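Local coordinates for short chain dehydrogenase (Rhodopseudomonas palustris, PDB 3H7A), which probably acts as an NAD(P)-dependent oxidoreductase of the short-chain dehydrogenase/reductase family, at residues E70-A73 / F74-A78; V95-I99 / L100-D104; T140-T143 / A144-R147. All coordinates share one frame; numbering follows the deposited sequence.

The three contacts follow one another along a single Rossmann-type domain, whose parallel sheet has the strand order 3-2-1-4-5-6-7. Interaction 1 comes first, within helix 68-81, which covers the sheet. Interaction 2 lies in the loop that joins strand 84-89 to helix 104-132, and interaction 3 turns the chain out of strand 135-142 toward helix 153-173. Centres of interactions 1 and 2 lie about 33 Å apart and those of 1 and 3 about 26 Å, the latter on opposite sides of the chain's centre; those of 2 and 3 lie about 18 Å apart on the same side. Interaction 1 touches no other chain, whereas 2 and, less extensively, 3 touch the second subunit of the tetrameric assembly.

Interaction 1 (E70-A73 / F74-A78); sequences EVTA and FLNAA
Val71 and Leu75 meet because their first torsions send the branches the same way: Val71 holds CG1 trans to its backbone N (chi1 167°), while Leu75 keeps CG beside its own N (chi1 -66°). The two side chains run side by side, with Val71 CG1 3.9 Å from Leu75 CD1, an apolar i to i+4 pair suited to the buried face of a helix. Thr72 and Asn76 repeat the spacing on a more polar face, where the methyl Thr72 CG2 lies 3.8 Å from Asn76 ND2. Their polar ends turn to other partners, Thr72 OG1 to the carbonyl of Glu68 and Asn76 OD1 to Arg127. Alpha-helical bonds fix this register. Phe74 N reaches Glu70 O at 2.9 Å, Leu75 N reaches Val71 O at 3.0 Å, and the bond from Asn76 N to Thr72 O, 2.9 Å long, is close to straight at 166°. Ala77 keeps its small CB 3.2 Å from Ala73 O, a closeness that comes with the helical backbone. Val71, Phe74 and Leu75 form the buried side of helix 68-81, while Thr72 and Asn76 lie at its partly exposed margin. Leu75 and Phe74 pack on strand 9-13, Phe74 also touching strands 33-38 and 57-62, while Val71, Thr72, Leu75 and Asn76 lean on helix 104-132.

Interaction 2 (V95-I99 / L100-D104); sequences VNFPI and LETTD
Thr102 folds back on Pro98 in a short 3-10 turn, set in the loop between strand 84-89 and helix 104-132 of the Rossmann-type fold. Its OG1 donates to Pro98 O at 2.9 Å, and the same carbonyl takes a second bond from Glu101 N, also 2.9 Å. The two donors come from opposite faces of the carbonyl plane, each about 54° out of it, so one oxygen is gripped from both sides. Thr102 N closes the next step of the turn on Ile99 O at 3.1 Å. Threonine suits this buried place because its hydroxyl can stay beside the backbone N (chi1 -58°), within reach of Pro98 O. Proline fits the start of the turn, having no N-H to satisfy and a phi already constrained by its ring. Glu101 runs extended beyond CG, and its carboxylate passes obliquely by that ring, OE1 3.7 Å from Pro98 CD. Phe97 adds its CB, 3.4 Å from Thr102 OG1 and 3.5 Å from Glu101 O.

Farther out, backbone bonds between Phe97 and Gly151 tie the loop to the segment before helix 153-173, while Ile99 rests on Ala153 and Thr102 on Ala154. The second subunit holds the turn as well: its Glu172 accepts from Ile99 N, and its Phe119 packs on both Ile99 and Thr102. Just past the turn Thr103 is the N-cap of helix 104-132, its OG1 hydrogen-bonded to the backbone N of Val106.

Interaction 3 (T140-T143 / A144-R147); sequences TGAT and ASLR
Thr143 closes the turn with its carbonyl oxygen, which accepts from both Leu146 N, 2.9 Å away, and Arg147 N, 3.1 Å away. The second donor lies nearly along the C=O axis and the first stands above the carbonyl plane, so a single oxygen gathers two consecutive N-H groups. Thr143 OG1 takes the position between backbone N and carbonyl carbon (chi1 57°), which brings it 3.1 Å from Ala144 N without the angle of a hydrogen bond.

Ala144, in a short 3-10 segment, is buried with its side chain against Phe155, where a small apolar residue fits. Ser145 bonds both backbone polar groups of Ala142, its N-H and its C=O. Ala142 N donates to Ser145 OG at 2.9 Å in an almost straight bond (172°), and Ser145 N returns to Ala142 O, also at 2.9 Å. A serine serves well, since its short hydroxyl can stay beside its own N and reach back over the turn. Gly141, lacking a side chain, allows that OG to come within 3.5 Å of its CA.

If Lys159 is the lysine of the family's YxxxK motif, Phe155 takes the place of the usual catalytic tyrosine and Ala142, thirteen residues before Phe155, probably that of the serine, which suggests an atypical active site. The turn lies at the C-terminal end of strand 135-142, flanked by strands 84-89 and 178-185. Ser145 touches Lys159 and Leu146 touches Arg163 of helix 153-173, while Leu146 also meets Ile184 of strand 178-185.

Interaction 1 (E70-A73 / F74-A78)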
loop_
_atom_site.group_PDB
_atom_site.type_symbol
_atom_site.label_atom_id
_atom_site.label_comp_id
_atom_site.label_asym_id
_atom_site.label_seq_id
_atom_site.Cartn_x
_atom_site.Cartn_y
_atom_site.Cartn_z
ATOM N N GLU B 70 -21.109 -5.981 -27.825
ATOM C CA GLU B 70 -21.654 -7.174 -27.196
ATOM C C GLU B 70 -21.869 -6.992 -25.691
ATOM O O GLU B 70 -22.873 -7.465 -25.154
ATOM C CB GLU B 70 -20.741 -8.376 -27.442
ATOM C CG GLU B 70 -20.781 -8.940 -28.857
ATOM C CD GLU B 70 -19.978 -10.247 -29.000
ATOM O OE1 GLU B 70 -20.108 -11.148 -28.141
ATOM O OE2 GLU B 70 -19.222 -10.374 -29.987
ATOM N N VAL B 71 -20.929 -6.331 -25.011
ATOM C CA VAL B 71 -21.070 -6.045 -23.568
ATOM C C VAL B 71 -22.282 -5.157 -23.333
ATOM O O VAL B 71 -23.106 -5.444 -22.472
ATOM C CB VAL B 71 -19.793 -5.367 -22.958
ATOM C CG1 VAL B 71 -20.067 -4.795 -21.570
ATOM C CG2 VAL B 71 -18.665 -6.355 -22.873
ATOM N N THR B 72 -22.384 -4.091 -24.121
ATOM C CA THR B 72 -23.492 -3.152 -24.028
ATOM C C THR B 72 -24.833 -3.853 -24.301
ATOM O O THR B 72 -25.818 -3.619 -23.595
ATOM C CB THR B 72 -23.238 -1.965 -24.970
ATOM O OG1 THR B 72 -21.910 -1.479 -24.735
ATOM C CG2 THR B 72 -24.225 -0.820 -24.741
ATOM N N ALA B 73 -24.862 -4.737 -25.295
ATOM C CA ALA B 73 -26.092 -5.430 -25.664
ATOM C C ALA B 73 -26.477 -6.451 -24.616
ATOM O O ALA B 73 -27.656 -6.615 -24.333
ATOM C CB ALA B 73 -25.966 -6.093 -27.044
ATOM N N PHE B 74 -25.481 -7.124 -24.044
ATOM C CA PHE B 74 -25.687 -8.061 -22.927
ATOM C C PHE B 74 -26.319 -7.383 -21.684
ATOM O O PHE B 74 -27.259 -7.915 -21.074
ATOM C CB PHE B 74 -24.338 -8.725 -22.595
ATOM C CG PHE B 74 -24.380 -9.730 -21.465
ATOM C CD1 PHE B 74 -24.699 -11.068 -21.712
ATOM C CD2 PHE B 74 -24.031 -9.355 -20.163
ATOM C CE1 PHE B 74 -24.702 -11.995 -20.678
ATOM C CE2 PHE B 74 -24.043 -10.277 -19.124
ATOM C CZ PHE B 74 -24.372 -11.601 -19.381
ATOM N N LEU B 75 -25.810 -6.203 -21.331
ATOM C CA LEU B 75 -26.279 -5.475 -20.157
ATOM C C LEU B 75 -27.628 -4.818 -20.377
ATOM O O LEU B 75 -28.485 -4.859 -19.490
ATOM C CB LEU B 75 -25.234 -4.446 -19.709
ATOM C CG LEU B 75 -23.926 -5.052 -19.180
ATOM C CD1 LEU B 75 -22.866 -3.998 -18.955
ATOM C CD2 LEU B 75 -24.179 -5.836 -17.917
ATOM N N ASN B 76 -27.810 -4.209 -21.551
ATOM C CA ASN B 76 -29.106 -3.676 -21.960
ATOM C C ASN B 76 -30.190 -4.759 -21.958
ATOM O O ASN B 76 -31.301 -4.519 -21.481
ATOM C CB ASN B 76 -29.019 -3.052 -23.349
ATOM C CG ASN B 76 -28.397 -1.675 -23.340
ATOM O OD1 ASN B 76 -28.264 -1.041 -22.293
ATOM N ND2 ASN B 76 -28.009 -1.198 -24.522
ATOM N N ALA B 77 -29.856 -5.942 -22.480
ATOM C CA ALA B 77 -30.748 -7.110 -22.454
ATOM C C ALA B 77 -31.119 -7.522 -21.037
ATOM O O ALA B 77 -32.294 -7.797 -20.762
ATOM C CB ALA B 77 -30.126 -8.279 -23.203
ATOM N N ALA B 78 -30.127 -7.546 -20.139
ATOM C CA ALA B 78 -30.358 -7.911 -18.740
ATOM C C ALA B 78 -31.271 -6.909 -18.073
ATOM O O ALA B 78 -32.253 -7.300 -17.452
ATOM C CB ALA B 78 -29.048 -8.066 -17.956
#

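Interaction 2 (V95-I99 / L100-D104)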
loop_
_atom_site.group_PDB
_atom_site.type_symbol
_atom_site.label_atom_id
_atom_site.label_comp_id
_atom_site.label_asym_id
_atom_site.label_seq_id
_atom_site.Cartn_x
_atom_site.Cartn_y
_atom_site.Cartn_z
ATOM N N VAL B 95 -1.496 -15.233 -17.429
ATOM C CA VAL B 95 -0.411 -15.632 -18.337
ATOM C C VAL B 95 0.914 -15.036 -17.886
ATOM O O VAL B 95 0.946 -13.966 -17.279
ATOM C CB VAL B 95 -0.673 -15.224 -19.822
ATOM C CG1 VAL B 95 -1.869 -15.974 -20.387
ATOM C CG2 VAL B 95 -0.869 -13.720 -19.981
ATOM N N ASN B 96 2.008 -15.727 -18.189
ATOM C CA ASN B 96 3.327 -15.298 -17.768
ATOM C C ASN B 96 4.288 -15.390 -18.939
ATOM O O ASN B 96 4.412 -16.439 -19.543
ATOM C CB ASN B 96 3.812 -16.183 -16.603
ATOM C CG ASN B 96 5.130 -15.701 -15.993
ATOM O OD1 ASN B 96 6.204 -15.909 -16.551
ATOM N ND2 ASN B 96 5.047 -15.073 -14.828
ATOM N N PHE B 97 4.952 -14.287 -19.278
ATOM C CA PHE B 97 6.004 -14.319 -20.278
ATOM C C PHE B 97 7.079 -13.371 -19.833
ATOM O O PHE B 97 6.762 -12.263 -19.425
ATOM C CB PHE B 97 5.515 -13.809 -21.642
ATOM C CG PHE B 97 4.474 -14.657 -22.296
ATOM C CD1 PHE B 97 4.844 -15.713 -23.131
ATOM C CD2 PHE B 97 3.115 -14.375 -22.116
ATOM C CE1 PHE B 97 3.883 -16.499 -23.758
ATOM C CE2 PHE B 97 2.142 -15.163 -22.735
ATOM C CZ PHE B 97 2.529 -16.226 -23.554
ATOM N N PRO B 98 8.356 -13.771 -19.944
ATOM C CA PRO B 98 9.440 -12.801 -19.787
ATOM C C PRO B 98 9.203 -11.562 -20.642
ATOM O O PRO B 98 8.513 -11.637 -21.658
ATOM C CB PRO B 98 10.663 -13.552 -20.308
ATOM C CG PRO B 98 10.364 -14.985 -20.008
ATOM C CD PRO B 98 8.859 -15.134 -20.202
ATOM N N ILE B 99 9.785 -10.432 -20.251
ATOM C CA ILE B 99 9.457 -9.178 -20.925
ATOM C C ILE B 99 9.717 -9.206 -22.448
ATOM O O ILE B 99 8.862 -8.796 -23.245
ATOM C CB ILE B 99 10.075 -7.960 -20.202
ATOM C CG1 ILE B 99 9.585 -6.656 -20.829
ATOM C CG2 ILE B 99 11.596 -8.035 -20.173
ATOM C CD1 ILE B 99 8.059 -6.440 -20.670
ATOM N N LEU B 100 10.855 -9.761 -22.855
ATOM C CA LEU B 100 11.213 -9.840 -24.275
ATOM C C LEU B 100 10.334 -10.829 -25.052
ATOM O O LEU B 100 10.288 -10.793 -26.270
ATOM C CB LEU B 100 12.708 -10.156 -24.446
ATOM C CG LEU B 100 13.669 -9.116 -23.859
ATOM C CD1 LEU B 100 15.126 -9.356 -24.290
ATOM C CD2 LEU B 100 13.231 -7.717 -24.240
ATOM N N GLU B 101 9.610 -11.684 -24.333
ATOM C CA GLU B 101 8.727 -12.660 -24.944
ATOM C C GLU B 101 7.274 -12.262 -24.765
ATOM O O GLU B 101 6.365 -13.065 -24.999
ATOM C CB GLU B 101 8.973 -14.039 -24.340
ATOM C CG GLU B 101 10.397 -14.552 -24.577
ATOM C CD GLU B 101 10.705 -15.812 -23.787
ATOM O OE1 GLU B 101 9.767 -16.595 -23.528
ATOM O OE2 GLU B 101 11.886 -16.016 -23.417
ATOM N N THR B 102 7.040 -11.015 -24.368
ATOM C CA THR B 102 5.666 -10.542 -24.214
ATOM C C THR B 102 5.361 -9.771 -25.494
ATOM O O THR B 102 5.863 -8.674 -25.704
ATOM C CB THR B 102 5.492 -9.666 -22.919
ATOM O OG1 THR B 102 5.873 -10.417 -21.750
ATOM C CG2 THR B 102 4.071 -9.184 -22.761
ATOM N N THR B 103 4.547 -10.368 -26.352
ATOM C CA THR B 103 4.325 -9.867 -27.710
ATOM C C THR B 103 3.348 -8.694 -27.681
ATOM O O THR B 103 2.667 -8.472 -26.671
ATOM C CB THR B 103 3.807 -10.984 -28.634
ATOM O OG1 THR B 103 2.564 -11.481 -28.131
ATOM C CG2 THR B 103 4.820 -12.161 -28.708
ATOM N N ASP B 104 3.334 -7.910 -28.762
ATOM C CA ASP B 104 2.326 -6.871 -28.964
ATOM C C ASP B 104 0.922 -7.449 -28.828
ATOM O O ASP B 104 0.079 -6.892 -28.130
ATOM C CB ASP B 104 2.493 -6.223 -30.341
ATOM C CG ASP B 104 3.836 -5.545 -30.508
ATOM O OD1 ASP B 104 4.547 -5.407 -29.498
ATOM O OD2 ASP B 104 4.186 -5.135 -31.642
#

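Interaction 3 (T140-T143 / A144-R147)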
loop_
_atom_site.group_PDB
_atom_site.type_symbol
_atom_site.label_atom_id
_atom_site.label_comp_id
_atom_site.label_asym_id
_atom_site.label_seq_id
_atom_site.Cartn_x
_atom_site.Cartn_y
_atom_site.Cartn_z
ATOM N N THR B 140 -13.656 -8.899 -10.126
ATOM C CA THR B 140 -12.744 -9.919 -9.602
ATOM C C THR B 140 -11.295 -9.565 -9.889
ATOM O O THR B 140 -10.887 -9.523 -11.048
ATOM C CB THR B 140 -13.024 -11.313 -10.185
ATOM O OG1 THR B 140 -14.390 -11.675 -9.942
ATOM C CG2 THR B 140 -12.134 -12.343 -9.531
ATOM N N GLY B 141 -10.523 -9.355 -8.824
ATOM C CA GLY B 141 -9.093 -9.049 -8.923
ATOM C C GLY B 141 -8.229 -10.241 -8.577
ATOM O O GLY B 141 -8.740 -11.315 -8.282
ATOM N N ALA B 142 -6.912 -10.052 -8.613
ATOM C CA ALA B 142 -5.960 -11.134 -8.345
ATOM C C ALA B 142 -4.823 -10.499 -7.579
ATOM O O ALA B 142 -4.815 -9.278 -7.418
ATOM C CB ALA B 142 -5.436 -11.701 -9.671
ATOM N N THR B 143 -3.833 -11.282 -7.145
ATOM C CA THR B 143 -2.644 -10.678 -6.538
ATOM C C THR B 143 -1.911 -9.805 -7.556
ATOM O O THR B 143 -1.274 -8.807 -7.178
ATOM C CB THR B 143 -1.658 -11.706 -5.981
ATOM O OG1 THR B 143 -1.281 -12.605 -7.018
ATOM C CG2 THR B 143 -2.276 -12.480 -4.849
ATOM N N ALA B 144 -2.020 -10.168 -8.840
ATOM C CA ALA B 144 -1.442 -9.368 -9.915
ATOM C C ALA B 144 -2.152 -8.010 -10.036
ATOM O O ALA B 144 -1.648 -7.135 -10.715
ATOM C CB ALA B 144 -1.458 -10.117 -11.238
ATOM N N SER B 145 -3.287 -7.826 -9.340
ATOM C CA SER B 145 -3.888 -6.485 -9.187
ATOM C C SER B 145 -3.098 -5.550 -8.289
ATOM O O SER B 145 -3.263 -4.323 -8.368
ATOM C CB SER B 145 -5.316 -6.565 -8.647
ATOM O OG SER B 145 -6.071 -7.445 -9.438
ATOM N N LEU B 146 -2.246 -6.130 -7.442
ATOM C CA LEU B 146 -1.576 -5.396 -6.371
ATOM C C LEU B 146 -0.064 -5.261 -6.554
ATOM O O LEU B 146 0.504 -4.227 -6.206
ATOM C CB LEU B 146 -1.878 -6.030 -5.012
ATOM C CG LEU B 146 -3.345 -6.172 -4.603
ATOM C CD1 LEU B 146 -3.439 -6.965 -3.321
ATOM C CD2 LEU B 146 -3.971 -4.807 -4.438
ATOM N N ARG B 147 0.569 -6.299 -7.099
ATOM C CA ARG B 147 2.009 -6.272 -7.391
ATOM C C ARG B 147 2.343 -7.023 -8.678
ATOM O O ARG B 147 1.731 -8.033 -8.996
ATOM C CB ARG B 147 2.834 -6.800 -6.214
ATOM C CG ARG B 147 2.474 -8.180 -5.758
ATOM C CD ARG B 147 2.963 -8.413 -4.336
ATOM N NE ARG B 147 2.086 -9.364 -3.654
ATOM C CZ ARG B 147 1.082 -9.029 -2.843
ATOM N NH1 ARG B 147 0.819 -7.753 -2.567
ATOM N NH2 ARG B 147 0.343 -9.981 -2.294
#